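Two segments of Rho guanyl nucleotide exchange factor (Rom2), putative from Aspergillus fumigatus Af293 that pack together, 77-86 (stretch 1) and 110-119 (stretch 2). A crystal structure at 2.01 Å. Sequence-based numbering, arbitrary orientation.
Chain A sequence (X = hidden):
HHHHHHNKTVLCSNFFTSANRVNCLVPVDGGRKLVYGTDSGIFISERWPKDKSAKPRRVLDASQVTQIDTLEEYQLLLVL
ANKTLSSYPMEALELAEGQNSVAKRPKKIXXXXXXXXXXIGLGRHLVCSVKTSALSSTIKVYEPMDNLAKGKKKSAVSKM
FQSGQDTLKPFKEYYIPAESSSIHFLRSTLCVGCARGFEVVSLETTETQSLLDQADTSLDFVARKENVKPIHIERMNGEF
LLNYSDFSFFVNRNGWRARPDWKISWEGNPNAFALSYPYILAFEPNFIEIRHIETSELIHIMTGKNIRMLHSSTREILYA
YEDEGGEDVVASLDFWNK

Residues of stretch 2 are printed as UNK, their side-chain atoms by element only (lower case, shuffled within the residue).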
ATOM      1  N   LEU A  77       8.728 -12.098  -7.111  1.00 42.10           N
ATOM      2  CA  LEU A  77       8.220 -10.789  -7.451  1.00 38.33           C
ATOM      3  C   LEU A  77       6.729 -10.879  -7.849  1.00 44.11           C
ATOM      4  O   LEU A  77       6.370 -11.609  -8.740  1.00 43.97           O
ATOM      5  CB  LEU A  77       9.061 -10.173  -8.561  1.00 41.91           C
ATOM      6  CG  LEU A  77       8.690  -8.761  -8.981  1.00 39.24           C
ATOM      7  CD1 LEU A  77       9.107  -7.725  -7.943  1.00 40.62           C
ATOM      8  CD2 LEU A  77       9.356  -8.476 -10.340  1.00 41.97           C
ATOM      9  N   LEU A  78       5.874 -10.108  -7.176  1.00 42.11           N
ATOM     10  CA  LEU A  78       4.416 -10.025  -7.464  1.00 39.65           C
ATOM     11  C   LEU A  78       4.051  -8.729  -8.233  1.00 44.04           C
ATOM     12  O   LEU A  78       4.404  -7.573  -7.808  1.00 37.57           O
ATOM     13  CB  LEU A  78       3.638 -10.074  -6.175  1.00 39.76           C
ATOM     14  CG  LEU A  78       3.960 -11.247  -5.221  1.00 40.38           C
ATOM     15  CD1 LEU A  78       3.174 -11.035  -3.932  1.00 42.87           C
ATOM     16  CD2 LEU A  78       3.565 -12.563  -5.897  1.00 45.46           C
ATOM     17  N   VAL A  79       3.405  -8.915  -9.394  1.00 37.82           N
ATOM     18  CA  VAL A  79       3.133  -7.808 -10.328  1.00 36.71           C
ATOM     19  C   VAL A  79       1.668  -7.770 -10.777  1.00 37.84           C
ATOM     20  O   VAL A  79       1.179  -8.732 -11.335  1.00 41.27           O
ATOM     21  CB  VAL A  79       4.036  -7.946 -11.561  1.00 37.42           C
ATOM     22  CG1 VAL A  79       3.714  -6.901 -12.632  1.00 39.67           C
ATOM     23  CG2 VAL A  79       5.505  -7.839 -11.125  1.00 43.91           C
ATOM     24  N   LEU A  80       1.000  -6.631 -10.583  1.00 37.10           N
ATOM     25  CA  LEU A  80      -0.340  -6.369 -11.084  1.00 35.14           C
ATOM     26  C   LEU A  80      -0.225  -5.416 -12.305  1.00 39.55           C
ATOM     27  O   LEU A  80       0.131  -4.263 -12.136  1.00 39.42           O
ATOM     28  CB  LEU A  80      -1.211  -5.775 -10.018  1.00 39.69           C
ATOM     29  CG  LEU A  80      -2.677  -5.466 -10.393  1.00 47.28           C
ATOM     30  CD1 LEU A  80      -3.374  -6.717 -10.892  1.00 45.11           C
ATOM     31  CD2 LEU A  80      -3.449  -4.901  -9.207  1.00 47.58           C
ATOM     32  N   ALA A  81      -0.469  -5.946 -13.534  1.00 38.97           N
ATOM     33  CA  ALA A  81      -0.247  -5.255 -14.823  1.00 36.92           C
ATOM     34  C   ALA A  81      -1.512  -5.406 -15.671  1.00 38.33           C
ATOM     35  O   ALA A  81      -1.943  -6.533 -15.995  1.00 40.72           O
ATOM     36  CB  ALA A  81       0.931  -5.837 -15.567  1.00 35.56           C
ATOM     37  N   ASN A  82      -2.152  -4.284 -15.935  1.00 42.04           N
ATOM     38  CA  ASN A  82      -3.401  -4.268 -16.706  1.00 47.79           C
ATOM     39  C   ASN A  82      -4.364  -5.318 -16.201  1.00 47.99           C
ATOM     40  O   ASN A  82      -4.847  -6.189 -16.960  1.00 48.46           O
ATOM     41  CB  ASN A  82      -3.085  -4.463 -18.177  1.00 44.25           C
ATOM     42  CG  ASN A  82      -4.201  -3.943 -19.093  1.00 51.30           C
ATOM     43  OD1 ASN A  82      -5.043  -3.147 -18.702  1.00 55.23           O
ATOM     44  ND2 ASN A  82      -4.175  -4.390 -20.326  1.00 53.01           N
ATOM     45  N   LYS A  83      -4.541  -5.274 -14.881  1.00 47.18           N
ATOM     46  CA  LYS A  83      -5.494  -6.097 -14.101  1.00 51.11           C
ATOM     47  C   LYS A  83      -5.202  -7.564 -13.984  1.00 49.01           C
ATOM     48  O   LYS A  83      -5.988  -8.310 -13.394  1.00 48.38           O
ATOM     49  CB  LYS A  83      -6.927  -5.847 -14.551  1.00 56.15           C
ATOM     50  CG  LYS A  83      -7.233  -4.362 -14.521  1.00 56.26           C
ATOM     51  CD  LYS A  83      -8.657  -4.122 -14.959  1.00 66.08           C
ATOM     52  CE  LYS A  83      -9.064  -2.690 -14.644  1.00 75.67           C
ATOM     53  NZ  LYS A  83     -10.236  -2.291 -15.464  1.00 84.64           N
ATOM     54  N   THR A  84      -4.026  -7.963 -14.444  1.00 49.75           N
ATOM     55  CA  THR A  84      -3.591  -9.341 -14.315  1.00 52.58           C
ATOM     56  C   THR A  84      -2.466  -9.399 -13.286  1.00 52.88           C
ATOM     57  O   THR A  84      -1.419  -8.700 -13.455  1.00 39.95           O
ATOM     58  CB  THR A  84      -3.085  -9.887 -15.659  1.00 53.61           C
ATOM     59  OG1 THR A  84      -4.128  -9.773 -16.622  1.00 64.92           O
ATOM     60  CG2 THR A  84      -2.672 -11.367 -15.551  1.00 53.14           C
ATOM     61  N   LEU A  85      -2.674 -10.282 -12.297  1.00 45.76           N
ATOM     62  CA  LEU A  85      -1.734 -10.562 -11.229  1.00 43.64           C
ATOM     63  C   LEU A  85      -0.875 -11.748 -11.573  1.00 43.49           C
ATOM     64  O   LEU A  85      -1.394 -12.803 -11.896  1.00 45.17           O
ATOM     65  CB  LEU A  85      -2.495 -10.790  -9.902  1.00 43.52           C
ATOM     66  CG  LEU A  85      -1.607 -11.065  -8.654  1.00 49.50           C
ATOM     67  CD1 LEU A  85      -0.706  -9.844  -8.342  1.00 47.79           C
ATOM     68  CD2 LEU A  85      -2.456 -11.418  -7.427  1.00 46.91           C
ATOM     69  N   SER A  86       0.451 -11.591 -11.478  1.00 45.55           N
ATOM     70  CA  SER A  86       1.404 -12.646 -11.843  1.00 42.16           C
ATOM     71  C   SER A  86       2.623 -12.677 -10.932  1.00 43.66           C
ATOM     72  O   SER A  86       3.027 -11.657 -10.389  1.00 41.70           O
ATOM     73  CB  SER A  86       1.971 -12.484 -13.306  1.00 47.85           C
ATOM     74  OG  SER A  86       1.034 -12.056 -14.297  1.00 47.08           O
ATOM     75  N   UNK A 110      -3.975 -14.731 -11.097  1.00 54.56           N
ATOM     76  CA  UNK A 110      -5.343 -14.427 -11.313  1.00 54.69           C
ATOM     77  C   UNK A 110      -5.474 -13.458 -12.497  1.00 65.75           C
ATOM     78  O   UNK A 110      -4.725 -12.432 -12.604  1.00 53.21           O
ATOM     79  c   UNK A 110      -5.875 -13.772 -10.069  1.00 61.70           C
ATOM     80  c   UNK A 110      -7.273 -13.210 -10.222  1.00 67.53           C
ATOM     81  c   UNK A 110      -7.993 -13.140  -8.892  1.00 73.22           C
ATOM     82  n   UNK A 110      -8.585 -11.983  -8.594  1.00 73.03           N
ATOM     83  o   UNK A 110      -8.037 -14.129  -8.148  1.00 92.86           O
ATOM     84  N   UNK A 111      -6.499 -13.741 -13.308  1.00 60.03           N
ATOM     85  CA  UNK A 111      -6.763 -13.044 -14.547  1.00 55.21           C
ATOM     86  C   UNK A 111      -7.237 -11.621 -14.499  1.00 57.94           C
ATOM     87  O   UNK A 111      -6.819 -10.809 -15.363  1.00 68.27           O
ATOM     88  N   UNK A 112      -8.113 -11.319 -13.533  1.00 56.18           N
ATOM     89  CA  UNK A 112      -8.766 -10.013 -13.417  1.00 58.99           C
ATOM     90  C   UNK A 112      -8.642  -9.641 -11.945  1.00 58.26           C
ATOM     91  O   UNK A 112      -9.057 -10.410 -11.119  1.00 69.71           O
ATOM     92  c   UNK A 112     -10.247 -10.094 -13.857  1.00 67.93           C
ATOM     93  c   UNK A 112     -11.038  -8.052 -15.260  1.00 77.93           C
ATOM     94  c   UNK A 112     -10.877  -8.756 -14.114  1.00 74.25           C
ATOM     95  n   UNK A 112     -11.648  -6.868 -14.928  1.00 81.85           N
ATOM     96  c   UNK A 112     -11.846  -6.839 -13.621  1.00 80.24           C
ATOM     97  n   UNK A 112     -11.399  -7.972 -13.109  1.00 75.82           N
ATOM     98  N   UNK A 113      -8.018  -8.509 -11.616  1.00 57.36           N
ATOM     99  CA  UNK A 113      -7.868  -8.073 -10.211  1.00 51.23           C
ATOM    100  C   UNK A 113      -7.671  -6.602 -10.172  1.00 48.20           C
ATOM    101  O   UNK A 113      -6.962  -6.016 -11.010  1.00 57.29           O
ATOM    102  c   UNK A 113      -6.690  -8.788  -9.530  1.00 50.05           C
ATOM    103  N   UNK A 114      -8.279  -5.982  -9.200  1.00 49.11           N
ATOM    104  CA  UNK A 114      -8.155  -4.549  -8.974  1.00 52.41           C
ATOM    105  C   UNK A 114      -7.048  -4.139  -7.970  1.00 54.07           C
ATOM    106  O   UNK A 114      -6.453  -3.120  -8.164  1.00 51.33           O
ATOM    107  c   UNK A 114     -10.589  -4.305  -9.606  1.00 64.68           C
ATOM    108  n   UNK A 114     -10.426  -3.650 -10.755  1.00 61.22           N
ATOM    109  c   UNK A 114      -9.538  -4.013  -8.542  1.00 54.04           C
ATOM    110  o   UNK A 114     -11.439  -5.197  -9.457  1.00 58.35           O
ATOM    111  N   UNK A 115      -6.838  -4.889  -6.888  1.00 52.92           N
ATOM    112  CA  UNK A 115      -5.668  -4.724  -5.993  1.00 48.46           C
ATOM    113  C   UNK A 115      -5.309  -6.035  -5.307  1.00 53.29           C
ATOM    114  O   UNK A 115      -6.003  -7.056  -5.490  1.00 52.27           O
ATOM    115  c   UNK A 115      -9.005  -3.543  -2.144  1.00 63.82           C
ATOM    116  c   UNK A 115      -7.761  -4.028  -1.787  1.00 57.30           C
ATOM    117  c   UNK A 115      -8.157  -3.064  -4.342  1.00 63.41           C
ATOM    118  c   UNK A 115      -6.721  -4.033  -2.711  1.00 58.40           C
ATOM    119  c   UNK A 115      -9.205  -3.061  -3.431  1.00 62.01           C
ATOM    120  c   UNK A 115      -6.910  -3.589  -4.007  1.00 59.64           C
ATOM    121  c   UNK A 115      -5.763  -3.535  -4.992  1.00 56.45           C
ATOM    122  N   UNK A 116      -4.152  -6.041  -4.638  1.00 42.72           N
ATOM    123  CA  UNK A 116      -3.726  -7.168  -3.847  1.00 43.94           C
ATOM    124  C   UNK A 116      -2.978  -6.798  -2.567  1.00 46.49           C
ATOM    125  O   UNK A 116      -2.513  -5.683  -2.416  1.00 41.63           O
ATOM    126  c   UNK A 116       0.859  -7.864  -4.274  1.00 40.09           C
ATOM    127  c   UNK A 116      -0.481  -8.153  -4.043  1.00 39.98           C
ATOM    128  c   UNK A 116      -2.927  -8.112  -4.706  1.00 43.95           C
ATOM    129  c   UNK A 116      -1.082  -7.020  -6.068  1.00 42.46           C
ATOM    130  c   UNK A 116       1.237  -7.182  -5.402  1.00 38.65           C
ATOM    131  c   UNK A 116      -1.471  -7.726  -4.922  1.00 41.71           C
ATOM    132  c   UNK A 116       0.257  -6.736  -6.305  1.00 40.10           C
ATOM    133  N   UNK A 117      -2.810  -7.777  -1.686  1.00 49.70           N
ATOM    134  CA  UNK A 117      -2.027  -7.627  -0.472  1.00 44.85           C
ATOM    135  C   UNK A 117      -1.350  -8.955  -0.049  1.00 52.71           C
ATOM    136  O   UNK A 117      -1.981 -10.012   0.031  1.00 54.23           O
ATOM    137  c   UNK A 117      -2.944  -7.118   0.616  1.00 54.14           C
ATOM    138  c   UNK A 117      -0.620  -5.275   3.026  1.00 73.66           C
ATOM    139  n   UNK A 117      -1.247  -5.595   4.334  1.00 82.11           N
ATOM    140  c   UNK A 117      -2.248  -6.820   1.920  1.00 59.32           C
ATOM    141  c   UNK A 117      -1.580  -5.478   1.861  1.00 67.78           C
ATOM    142  N   UNK A 118      -0.054  -8.884   0.199  1.00 50.09           N
ATOM    143  CA  UNK A 118       0.733 -10.031   0.658  1.00 61.79           C
ATOM    144  C   UNK A 118       1.162  -9.760   2.063  1.00 72.20           C
ATOM    145  O   UNK A 118       1.899  -8.786   2.298  1.00 73.81           O
ATOM    146  c   UNK A 118       1.978 -10.203  -0.187  1.00 58.98           C
ATOM    147  N   UNK A 119       0.735 -10.619   2.985  1.00 81.35           N
ATOM    148  CA  UNK A 119       1.199 -10.548   4.364  1.00 88.13           C
ATOM    149  C   UNK A 119       1.258 -11.883   5.051  1.00 96.59           C
ATOM    150  O   UNK A 119       0.727 -12.885   4.554  1.00107.93           O
TER

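Stretch 1 is a hairpin: strand 77-81, a type I' turn from Ala81 to Thr84, and a returning strand from Thr84. Position 110 pairs with Leu85 as an antiparallel bridge: N of Leu85 donates to O of 110 at 3.0 Å, and N of 110 returns a weak bond to O of Leu85 at 3.3 Å. Its side chain has three carbons in a row, the third carrying one oxygen and one nitrogen, which makes it Gln110. The amide end leads away from the hairpin, and NE2 of Gln110 donates a hydrogen bond to O of 112 at 3.0 Å, spanning the residue between them.

Position 111 has no side-chain atoms, so it is Gly111. It contributes its carbonyl: OG1 of Thr84 donates to O of Gly111 at 3.1 Å. Position 112 carries one carbon and a five-membered ring of three carbons and two nitrogens, His112. Its CB points away, yet the ring comes back to the aliphatic part of Lys83, with CD of Lys83 4.1 Å from NE2 of His112.

A single side-chain carbon at 113 gives Ala113. Its N makes a short but poorly angled, hence weak, hydrogen bond to O of Lys83 at 2.7 Å, while its CB lies 4.1 Å from CD1 of Leu80. Position 114 has two carbons, the second bearing one oxygen and one nitrogen, so Asn114. Its backbone O touches CD2 of Leu80 at 3.6 Å.

Position 115 has one carbon and a six-carbon ring without a hydroxyl: Phe115. Its CA-to-CB bond points away from the hairpin, and CA of Phe115 lies 3.9 Å from CD2 of Leu80. Position 116 has the same atoms, Phe116, but is turned toward the hairpin. CD1 of Leu85 sits over one face, 4.0 Å from the ring centroid; CB of Leu80 meets the edge, 4.1 Å from CE2 of Phe116; and CB of Leu78 comes within 3.8 Å of CZ of Phe116.

Four carbons ending in nitrogen at 117 make Lys117, directed away and out of contact. At 118 one carbon again means Ala118, whose CB meets CD1 of Leu78 at 4.0 Å. Position 119 lacks a side chain, Gly119, and touches nothing on stretch 1.

Near the turn, three of the four hydrogen bonds are backbone to backbone, and the fourth runs from OG1 of Thr84 to a backbone carbonyl. Farther along, strands 77-81 and 115-119 run nearly antiparallel with axes 8.5 Å apart, and Phe116 packs against three leucines. The rule is alternation: 116 and 118 face the hairpin, 115 and 117 turn away.

Stretch 2, residues 110-119: QGHANFFKAG
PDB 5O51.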